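PDB 3QVK: putative hydantoin racemase from Klebsiella pneumoniae subsp. pneumoniae, which probably catalyses the interconversion of the D and L forms of 5-monosubstituted hydantoins such as 5-benzylhydantoin and 5-isobutylhydantoin. Local coordinates for residues A[76-81]-A[123-128]; A[89-94]-A[227-232]; A[112-117]-A[177-182]. All coordinates share one frame; numbering follows the deposited sequence.

Overall arrangement
From the N terminus, residues 76-81 leave the first four-stranded parallel sheet after strand 72-75; contact 1 closes a loop from there to helix 122-132. Residues 89-94, which follow helix 83-89, meet the C-terminal loop 227-232 in contact 2, closing a much longer loop. Contact 3 pairs strands 112-116 and 177-181 of the second sheet, nested within the loop of contact 2. Contact 1 crosses both others, and it touches contact 3 through F78, where both reach bound 2AL. Contact 2 lies apart, its centre about 30 Å from that of contact 3.

Contact 1: A[76-81]-A[123-128]; sequences ASFGDP and IIARHL. Unlike the reference sequence in segment 76-81: S77 (reference Cys). With 2AL (1-(2,5-dioxo-2,5-dihydro-1H-imidazol-4-yl)urea), chain C.
F78 carries its CG anti to the backbone N (chi1 -161°), which turns the ring to A125 on helix 122-132, while L128 holds its CG beside its own backbone N (chi1 -72°), directing CD1 at the carbonyls of loop 76-81. The phenyl ring meets the helix with its rim: F78 CE2 lies 4.0 Å from A125 CB, and the methyl sits near the ring plane. Nearly one helical turn later, the CD1 branch of L128 pushes against the backbone of the loop, 3.3 Å from F78 O and 3.7 Å from G79 O. I124 adds its CG2 branch, which comes 4.1 Å from G79 CA. Residues 77-80 form a type I beta turn closed by D80 N to S77 O at 2.9 Å, and it is the middle of this turn that the helix touches. The D80 carboxylate looks elsewhere, to Y132 OH and to the backbone N atoms of A98 and E99 at the start of helix 97-108, which tie the far end of the turn down.

The same turn also lines the ligand pocket. F78 N donates to O5 of 2AL over 3.0 Å in a fairly straight bond (163° at the hydrogen), while S77, a cysteine in the reference sequence, rests its CB 3.5 Å from N7 of the 2AL ring. No hydrogen bond joins the two segments themselves. The chemistry thus divides in two: the apolar side chains of A125, I124 and L128 pack against the turn, while its backbone N-H offers the ligand a directional polar grip.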
loop_
_atom_site.group_PDB
_atom_site.type_symbol
_atom_site.label_atom_id
_atom_site.label_comp_id
_atom_site.label_asym_id
_atom_site.label_seq_id
_atom_site.Cartn_x
_atom_site.Cartn_y
_atom_site.Cartn_z
ATOM N N ALA A 76 -25.251 12.626 -7.179
ATOM C CA ALA A 76 -24.747 13.999 -7.131
ATOM C C ALA A 76 -24.431 14.572 -5.745
ATOM O O ALA A 76 -24.779 15.716 -5.443
ATOM C CB ALA A 76 -25.681 14.931 -7.906
ATOM N N SER A 77 -23.780 13.770 -4.906
ATOM C CA SER A 77 -23.144 14.282 -3.688
ATOM C C SER A 77 -21.766 13.649 -3.512
ATOM O O SER A 77 -21.558 12.488 -3.871
ATOM C CB SER A 77 -24.020 14.079 -2.449
ATOM O OG SER A 77 -24.011 12.735 -2.013
ATOM N N PHE A 78 -20.837 14.420 -2.952
ATOM C CA PHE A 78 -19.410 14.081 -2.965
ATOM C C PHE A 78 -19.019 12.833 -2.160
ATOM O O PHE A 78 -17.867 12.402 -2.197
ATOM C CB PHE A 78 -18.574 15.292 -2.534
ATOM C CG PHE A 78 -17.124 15.206 -2.933
ATOM C CD1 PHE A 78 -16.746 15.333 -4.267
ATOM C CD2 PHE A 78 -16.136 15.007 -1.972
ATOM C CE1 PHE A 78 -15.406 15.258 -4.640
ATOM C CE2 PHE A 78 -14.793 14.928 -2.336
ATOM C CZ PHE A 78 -14.428 15.054 -3.671
ATOM N N GLY A 79 -19.975 12.251 -1.444
ATOM C CA GLY A 79 -19.733 10.994 -0.742
ATOM C C GLY A 79 -20.094 9.773 -1.567
ATOM O O GLY A 79 -19.894 8.638 -1.122
ATOM N N ASP A 80 -20.623 10.009 -2.771
ATOM C CA ASP A 80 -21.144 8.958 -3.657
ATOM C C ASP A 80 -21.979 7.897 -2.918
ATOM O O ASP A 80 -21.747 6.698 -3.094
ATOM C CB ASP A 80 -20.000 8.286 -4.441
ATOM C CG ASP A 80 -19.259 9.251 -5.361
ATOM O OD1 ASP A 80 -19.709 10.404 -5.540
ATOM O OD2 ASP A 80 -18.215 8.845 -5.917
ATOM N N PRO A 81 -22.962 8.333 -2.097
ATOM C CA PRO A 81 -23.686 7.384 -1.247
ATOM C C PRO A 81 -24.480 6.348 -2.038
ATOM O O PRO A 81 -25.175 6.691 -3.001
ATOM C CB PRO A 81 -24.632 8.281 -0.439
ATOM C CG PRO A 81 -24.828 9.478 -1.284
ATOM C CD PRO A 81 -23.520 9.694 -1.985
ATOM N N ILE A 123 -12.852 12.758 6.229
ATOM C CA ILE A 123 -12.632 11.316 6.405
ATOM C C ILE A 123 -13.385 10.483 5.360
ATOM O O ILE A 123 -12.892 9.444 4.917
ATOM C CB ILE A 123 -12.968 10.840 7.857
ATOM C CG1 ILE A 123 -12.487 9.399 8.102
ATOM C CG2 ILE A 123 -14.463 10.979 8.167
ATOM C CD1 ILE A 123 -10.976 9.245 8.206
ATOM N N ILE A 124 -14.572 10.951 4.975
ATOM C CA ILE A 124 -15.374 10.300 3.939
ATOM C C ILE A 124 -14.665 10.402 2.586
ATOM O O ILE A 124 -14.597 9.422 1.838
ATOM C CB ILE A 124 -16.807 10.894 3.870
ATOM C CG1 ILE A 124 -17.580 10.567 5.155
ATOM C CG2 ILE A 124 -17.553 10.378 2.638
ATOM C CD1 ILE A 124 -18.852 11.382 5.356
ATOM N N ALA A 125 -14.128 11.584 2.293
ATOM C CA ALA A 125 -13.345 11.812 1.080
ATOM C C ALA A 125 -12.051 10.993 1.076
ATOM O O ALA A 125 -11.638 10.497 0.028
ATOM C CB ALA A 125 -13.046 13.292 0.906
ATOM N N ARG A 126 -11.429 10.851 2.249
ATOM C CA ARG A 126 -10.214 10.040 2.407
ATOM C C ARG A 126 -10.484 8.566 2.114
ATOM O O ARG A 126 -9.673 7.901 1.464
ATOM C CB ARG A 126 -9.624 10.186 3.814
ATOM C CG ARG A 126 -8.989 11.536 4.110
ATOM C CD ARG A 126 -8.409 11.571 5.522
ATOM N NE ARG A 126 -8.334 12.933 6.051
ATOM C CZ ARG A 126 -7.291 13.748 5.912
ATOM N NH1 ARG A 126 -7.332 14.968 6.432
ATOM N NH2 ARG A 126 -6.206 13.351 5.256
ATOM N N HIS A 127 -11.621 8.070 2.602
ATOM C CA HIS A 127 -12.037 6.688 2.375
ATOM C C HIS A 127 -12.292 6.419 0.893
ATOM O O HIS A 127 -11.909 5.367 0.376
ATOM C CB HIS A 127 -13.285 6.356 3.201
ATOM C CG HIS A 127 -13.841 4.990 2.934
ATOM N ND1 HIS A 127 -14.874 4.767 2.048
ATOM C CD2 HIS A 127 -13.501 3.776 3.428
ATOM C CE1 HIS A 127 -15.150 3.476 2.013
ATOM N NE2 HIS A 127 -14.331 2.853 2.841
ATOM N N LEU A 128 -12.934 7.373 0.217
ATOM C CA LEU A 128 -13.206 7.262 -1.218
ATOM C C LEU A 128 -11.925 7.267 -2.050
ATOM O O LEU A 128 -11.831 6.554 -3.050
ATOM C CB LEU A 128 -14.148 8.373 -1.692
ATOM C CG LEU A 128 -15.625 8.308 -1.285
ATOM C CD1 LEU A 128 -16.344 9.542 -1.786
ATOM C CD2 LEU A 128 -16.312 7.047 -1.804
HETATM C C4 2AL C . -22.155 16.715 0.166
HETATM C C5 2AL C . -22.606 17.024 -1.106
HETATM O O5 2AL C . -21.928 17.046 -2.133
HETATM N N7 2AL C . -23.906 17.294 -1.032
HETATM C C8 2AL C . -24.236 17.151 0.255
HETATM O O8 2AL C . -25.368 17.324 0.703
HETATM N N9 2AL C . -23.185 16.799 1.001
HETATM N N3 2AL C . -20.911 16.381 0.515
HETATM C C2 2AL C . -19.975 17.285 0.815
HETATM N N1 2AL C . -20.301 18.572 0.736
HETATM O O2 2AL C . -18.841 16.938 1.148
#

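Contact 2: A[89-94]-A[227-232]; sequences LAQGPV and LAFPEK
L89, the last residue of helix 83-89, begins the contact by meeting both F229 and P230; here the C-terminal loop after helix 203-216 lies against the end of a helix of the first alpha/beta half. L89 CA lies 4.1 Å from P230 CD, and although its side chain sets off away from the opposite loop, L89 CD1 still comes to 4.4 Å from P230 CG. L89 O sits in the plane of the aromatic ring at its edge, 3.7 Å from F229 CE1. A chi1 of -67° carries the F229 ring to this carbonyl, and chi2 (also -67°) turns its edge there. At A90 the chain leaves helical geometry, and A90 O approaches the same CE1 of F229 at 4.0 Å. Q91 follows with its aliphatic part, Q91 CG reaching 4.4 Å from F229 CZ close to the ring plane.

K223 bonds A90 O and L227 O through its NZ and makes a cation-pi contact with F229. Past P230, E231 forms a salt bridge with R120 of a neighbouring subunit. With no hydrogen bond between the segments, the pairing rests on apolar contact and, probably modestly, on the weakly positive ring edge facing L89 O.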
loop_
_atom_site.group_PDB
_atom_site.type_symbol
_atom_site.label_atom_id
_atom_site.label_comp_id
_atom_site.label_asym_id
_atom_site.label_seq_id
_atom_site.Cartn_x
_atom_site.Cartn_y
_atom_site.Cartn_z
ATOM N N LEU A 89 -28.951 -2.354 -8.647
ATOM C CA LEU A 89 -30.359 -2.140 -8.976
ATOM C C LEU A 89 -30.565 -1.648 -10.410
ATOM O O LEU A 89 -31.501 -2.079 -11.085
ATOM C CB LEU A 89 -31.011 -1.173 -7.974
ATOM C CG LEU A 89 -32.537 -1.009 -7.998
ATOM C CD1 LEU A 89 -33.256 -2.321 -7.686
ATOM C CD2 LEU A 89 -32.978 0.086 -7.032
ATOM N N ALA A 90 -29.687 -0.758 -10.869
ATOM C CA ALA A 90 -29.822 -0.144 -12.190
ATOM C C ALA A 90 -29.261 -1.015 -13.308
ATOM O O ALA A 90 -28.362 -1.828 -13.087
ATOM C CB ALA A 90 -29.168 1.229 -12.210
ATOM N N GLN A 91 -29.808 -0.838 -14.508
ATOM C CA GLN A 91 -29.315 -1.519 -15.698
ATOM C C GLN A 91 -28.254 -0.657 -16.377
ATOM O O GLN A 91 -27.185 -1.147 -16.740
ATOM C CB GLN A 91 -30.466 -1.823 -16.662
ATOM C CG GLN A 91 -30.112 -2.827 -17.753
ATOM C CD GLN A 91 -31.320 -3.288 -18.548
ATOM O OE1 GLN A 91 -32.185 -2.491 -18.915
ATOM N NE2 GLN A 91 -31.380 -4.586 -18.826
ATOM N N GLY A 92 -28.561 0.629 -16.541
ATOM C CA GLY A 92 -27.610 1.597 -17.079
ATOM C C GLY A 92 -26.518 1.926 -16.073
ATOM O O GLY A 92 -26.664 1.631 -14.884
ATOM N N PRO A 93 -25.414 2.537 -16.543
ATOM C CA PRO A 93 -24.292 2.880 -15.669
ATOM C C PRO A 93 -24.653 3.923 -14.610
ATOM O O PRO A 93 -25.473 4.810 -14.862
ATOM C CB PRO A 93 -23.251 3.450 -16.638
ATOM C CG PRO A 93 -24.037 3.906 -17.821
ATOM C CD PRO A 93 -25.149 2.916 -17.944
ATOM N N VAL A 94 -24.042 3.794 -13.434
ATOM C CA VAL A 94 -24.226 4.746 -12.338
ATOM C C VAL A 94 -22.868 5.332 -11.960
ATOM O O VAL A 94 -21.950 4.597 -11.589
ATOM C CB VAL A 94 -24.884 4.091 -11.095
ATOM C CG1 VAL A 94 -25.220 5.146 -10.048
ATOM C CG2 VAL A 94 -26.139 3.321 -11.485
ATOM N N LEU A 227 -21.950 -7.011 -9.195
ATOM C CA LEU A 227 -22.925 -5.951 -9.439
ATOM C C LEU A 227 -24.161 -6.463 -10.180
ATOM O O LEU A 227 -24.866 -5.700 -10.847
ATOM C CB LEU A 227 -22.275 -4.767 -10.167
ATOM C CG LEU A 227 -21.101 -4.061 -9.472
ATOM C CD1 LEU A 227 -20.532 -2.968 -10.361
ATOM C CD2 LEU A 227 -21.492 -3.490 -8.108
ATOM N N ALA A 228 -24.416 -7.763 -10.042
ATOM C CA ALA A 228 -25.628 -8.384 -10.560
ATOM C C ALA A 228 -26.847 -7.817 -9.841
ATOM O O ALA A 228 -26.730 -7.281 -8.733
ATOM C CB ALA A 228 -25.564 -9.893 -10.376
ATOM N N PHE A 229 -28.012 -7.926 -10.477
ATOM C CA PHE A 229 -29.268 -7.512 -9.854
ATOM C C PHE A 229 -29.405 -8.157 -8.476
ATOM O O PHE A 229 -28.983 -9.300 -8.287
ATOM C CB PHE A 229 -30.464 -7.873 -10.742
ATOM C CG PHE A 229 -30.516 -7.106 -12.037
ATOM C CD1 PHE A 229 -30.750 -5.733 -12.041
ATOM C CD2 PHE A 229 -30.344 -7.759 -13.254
ATOM C CE1 PHE A 229 -30.800 -5.018 -13.236
ATOM C CE2 PHE A 229 -30.396 -7.055 -14.456
ATOM C CZ PHE A 229 -30.624 -5.682 -14.447
ATOM N N PRO A 230 -29.974 -7.419 -7.499
ATOM C CA PRO A 230 -30.131 -7.959 -6.149
ATOM C C PRO A 230 -30.866 -9.294 -6.167
ATOM O O PRO A 230 -31.771 -9.486 -6.983
ATOM C CB PRO A 230 -30.986 -6.902 -5.444
ATOM C CG PRO A 230 -30.728 -5.648 -6.193
ATOM C CD PRO A 230 -30.526 -6.056 -7.615
ATOM N N GLU A 231 -30.466 -10.208 -5.285
ATOM C CA GLU A 231 -31.122 -11.510 -5.165
ATOM C C GLU A 231 -32.600 -11.315 -4.847
ATOM O O GLU A 231 -32.959 -10.424 -4.073
ATOM C CB GLU A 231 -30.459 -12.363 -4.078
ATOM C CG GLU A 231 -28.949 -12.569 -4.242
ATOM C CD GLU A 231 -28.577 -13.369 -5.483
ATOM O OE1 GLU A 231 -29.284 -14.347 -5.810
ATOM O OE2 GLU A 231 -27.567 -13.019 -6.127
ATOM N N LYS A 232 -33.451 -12.137 -5.459
ATOM C CA LYS A 232 -34.897 -12.024 -5.275
ATOM C C LYS A 232 -35.303 -12.326 -3.834
ATOM O O LYS A 232 -35.134 -13.447 -3.348
ATOM C CB LYS A 232 -35.654 -12.935 -6.246
ATOM C CG LYS A 232 -37.167 -12.801 -6.142
ATOM C CD LYS A 232 -37.897 -13.834 -6.981
ATOM C CE LYS A 232 -39.394 -13.814 -6.691
ATOM N NZ LYS A 232 -40.017 -12.493 -6.991
#

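Contact 3: A[112-117]-A[177-182]; sequences FSIVTT and AIVLGS. Unlike the reference sequence in segment 177-182: S182 (reference Cys). With 2AL (1-(2,5-dioxo-2,5-dihydro-1H-imidazol-4-yl)urea), chain C.
F112 and V179 meet across two adjacent strands of a four-stranded parallel sheet, the core of the second alpha/beta half of this racemase fold. The pairing is tight along most of its length. S113 bonds to the residues on either side of I178: its N to A177 O at 3.0 Å, and its O from V179 N at 2.8 Å; V115 N continues to V179 O at 3.1 Å. On the face carrying F112, I114 and V179, beneath helices 97-108 and 122-132, F112 CD1 presses on V179 CG2 at 3.6 Å. On the reverse face, under helix 157-172, the side chains of V115 and I178 meet at an angle, CG2 to CG2 at 4.0 Å.

Toward the C-terminal ends this regularity fades. G181 N still reaches V115 O over 2.7 Å, yet it stands 40° out of the carbonyl plane. Beyond this last backbone bond, T116 OG1, placed opposite its own backbone N by a chi1 of -170°, donates to G181 O. Here the strands open onto the ligand site, bordered by T117 and by S182, a cysteine in the reference sequence; T117 CG2 touches S182 CB. There the urea N1 of 2AL gives T117 OG1 a weak hydrogen bond, 3.2 Å long and bent to 128°.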
loop_
_atom_site.group_PDB
_atom_site.type_symbol
_atom_site.label_atom_id
_atom_site.label_comp_id
_atom_site.label_asym_id
_atom_site.label_seq_id
_atom_site.Cartn_x
_atom_site.Cartn_y
_atom_site.Cartn_z
ATOM N N PHE A 112 -3.805 16.198 -7.483
ATOM C CA PHE A 112 -4.877 17.164 -7.251
ATOM C C PHE A 112 -5.103 17.444 -5.765
ATOM O O PHE A 112 -4.725 16.645 -4.907
ATOM C CB PHE A 112 -6.184 16.703 -7.918
ATOM C CG PHE A 112 -6.736 15.403 -7.373
ATOM C CD1 PHE A 112 -7.578 15.397 -6.261
ATOM C CD2 PHE A 112 -6.432 14.192 -7.987
ATOM C CE1 PHE A 112 -8.095 14.203 -5.761
ATOM C CE2 PHE A 112 -6.944 12.992 -7.495
ATOM C CZ PHE A 112 -7.777 12.997 -6.379
ATOM N N SER A 113 -5.716 18.588 -5.476
ATOM C CA SER A 113 -6.143 18.921 -4.122
ATOM C C SER A 113 -7.665 18.964 -4.052
ATOM O O SER A 113 -8.324 19.355 -5.018
ATOM C CB SER A 113 -5.559 20.265 -3.686
ATOM O OG SER A 113 -4.148 20.195 -3.576
ATOM N N ILE A 114 -8.217 18.557 -2.912
ATOM C CA ILE A 114 -9.664 18.595 -2.699
ATOM C C ILE A 114 -10.047 19.762 -1.787
ATOM O O ILE A 114 -9.441 19.962 -0.732
ATOM C CB ILE A 114 -10.205 17.255 -2.124
ATOM C CG1 ILE A 114 -9.973 16.110 -3.120
ATOM C CG2 ILE A 114 -11.697 17.367 -1.775
ATOM C CD1 ILE A 114 -10.179 14.718 -2.540
ATOM N N VAL A 115 -11.042 20.535 -2.216
ATOM C CA VAL A 115 -11.622 21.596 -1.396
ATOM C C VAL A 115 -13.096 21.273 -1.152
ATOM O O VAL A 115 -13.911 21.312 -2.076
ATOM C CB VAL A 115 -11.465 22.994 -2.048
ATOM C CG1 VAL A 115 -12.094 24.076 -1.172
ATOM C CG2 VAL A 115 -9.994 23.310 -2.301
ATOM N N THR A 116 -13.423 20.940 0.096
ATOM C CA THR A 116 -14.781 20.539 0.469
ATOM C C THR A 116 -15.380 21.443 1.561
ATOM O O THR A 116 -14.804 22.481 1.897
ATOM C CB THR A 116 -14.850 19.027 0.845
ATOM O OG1 THR A 116 -16.216 18.617 0.974
ATOM C CG2 THR A 116 -14.097 18.731 2.141
ATOM N N THR A 117 -16.527 21.041 2.105
ATOM C CA THR A 117 -17.319 21.884 3.006
ATOM C C THR A 117 -16.893 21.802 4.477
ATOM O O THR A 117 -16.206 22.694 4.979
ATOM C CB THR A 117 -18.832 21.573 2.881
ATOM O OG1 THR A 117 -19.058 20.183 3.153
ATOM C CG2 THR A 117 -19.336 21.895 1.479
ATOM N N ALA A 177 -4.173 20.553 -10.095
ATOM C CA ALA A 177 -5.613 20.727 -10.283
ATOM C C ALA A 177 -6.374 20.728 -8.959
ATOM O O ALA A 177 -5.852 20.297 -7.929
ATOM C CB ALA A 177 -6.164 19.648 -11.211
ATOM N N ILE A 178 -7.611 21.221 -9.001
ATOM C CA ILE A 178 -8.488 21.229 -7.834
ATOM C C ILE A 178 -9.748 20.406 -8.097
ATOM O O ILE A 178 -10.383 20.539 -9.146
ATOM C CB ILE A 178 -8.887 22.677 -7.413
ATOM C CG1 ILE A 178 -7.646 23.554 -7.161
ATOM C CG2 ILE A 178 -9.832 22.663 -6.202
ATOM C CD1 ILE A 178 -6.758 23.119 -5.990
ATOM N N VAL A 179 -10.091 19.548 -7.141
ATOM C CA VAL A 179 -11.362 18.834 -7.154
ATOM C C VAL A 179 -12.291 19.480 -6.128
ATOM O O VAL A 179 -11.985 19.508 -4.932
ATOM C CB VAL A 179 -11.179 17.322 -6.856
ATOM C CG1 VAL A 179 -12.516 16.652 -6.542
ATOM C CG2 VAL A 179 -10.500 16.628 -8.026
ATOM N N LEU A 180 -13.414 20.013 -6.604
ATOM C CA LEU A 180 -14.412 20.615 -5.720
ATOM C C LEU A 180 -15.210 19.522 -5.015
ATOM O O LEU A 180 -15.792 18.649 -5.663
ATOM C CB LEU A 180 -15.329 21.571 -6.490
ATOM C CG LEU A 180 -14.676 22.775 -7.187
ATOM C CD1 LEU A 180 -15.707 23.552 -7.989
ATOM C CD2 LEU A 180 -13.962 23.696 -6.201
ATOM N N GLY A 181 -15.222 19.578 -3.687
ATOM C CA GLY A 181 -15.769 18.504 -2.864
ATOM C C GLY A 181 -17.221 18.642 -2.448
ATOM O O GLY A 181 -17.587 18.260 -1.334
ATOM N N SER A 182 -18.051 19.179 -3.342
ATOM C CA SER A 182 -19.487 19.316 -3.090
ATOM C C SER A 182 -20.274 19.503 -4.383
ATOM O O SER A 182 -19.772 20.080 -5.350
ATOM C CB SER A 182 -19.766 20.488 -2.142
ATOM O OG SER A 182 -21.129 20.513 -1.750
HETATM C C4 2AL C . -22.155 16.715 0.166
HETATM C C5 2AL C . -22.606 17.024 -1.106
HETATM O O5 2AL C . -21.928 17.046 -2.133
HETATM N N7 2AL C . -23.906 17.294 -1.032
HETATM C C8 2AL C . -24.236 17.151 0.255
HETATM O O8 2AL C . -25.368 17.324 0.703
HETATM N N9 2AL C . -23.185 16.799 1.001
HETATM N N3 2AL C . -20.911 16.381 0.515
HETATM C C2 2AL C . -19.975 17.285 0.815
HETATM N N1 2AL C . -20.301 18.572 0.736
HETATM O O2 2AL C . -18.841 16.938 1.148
#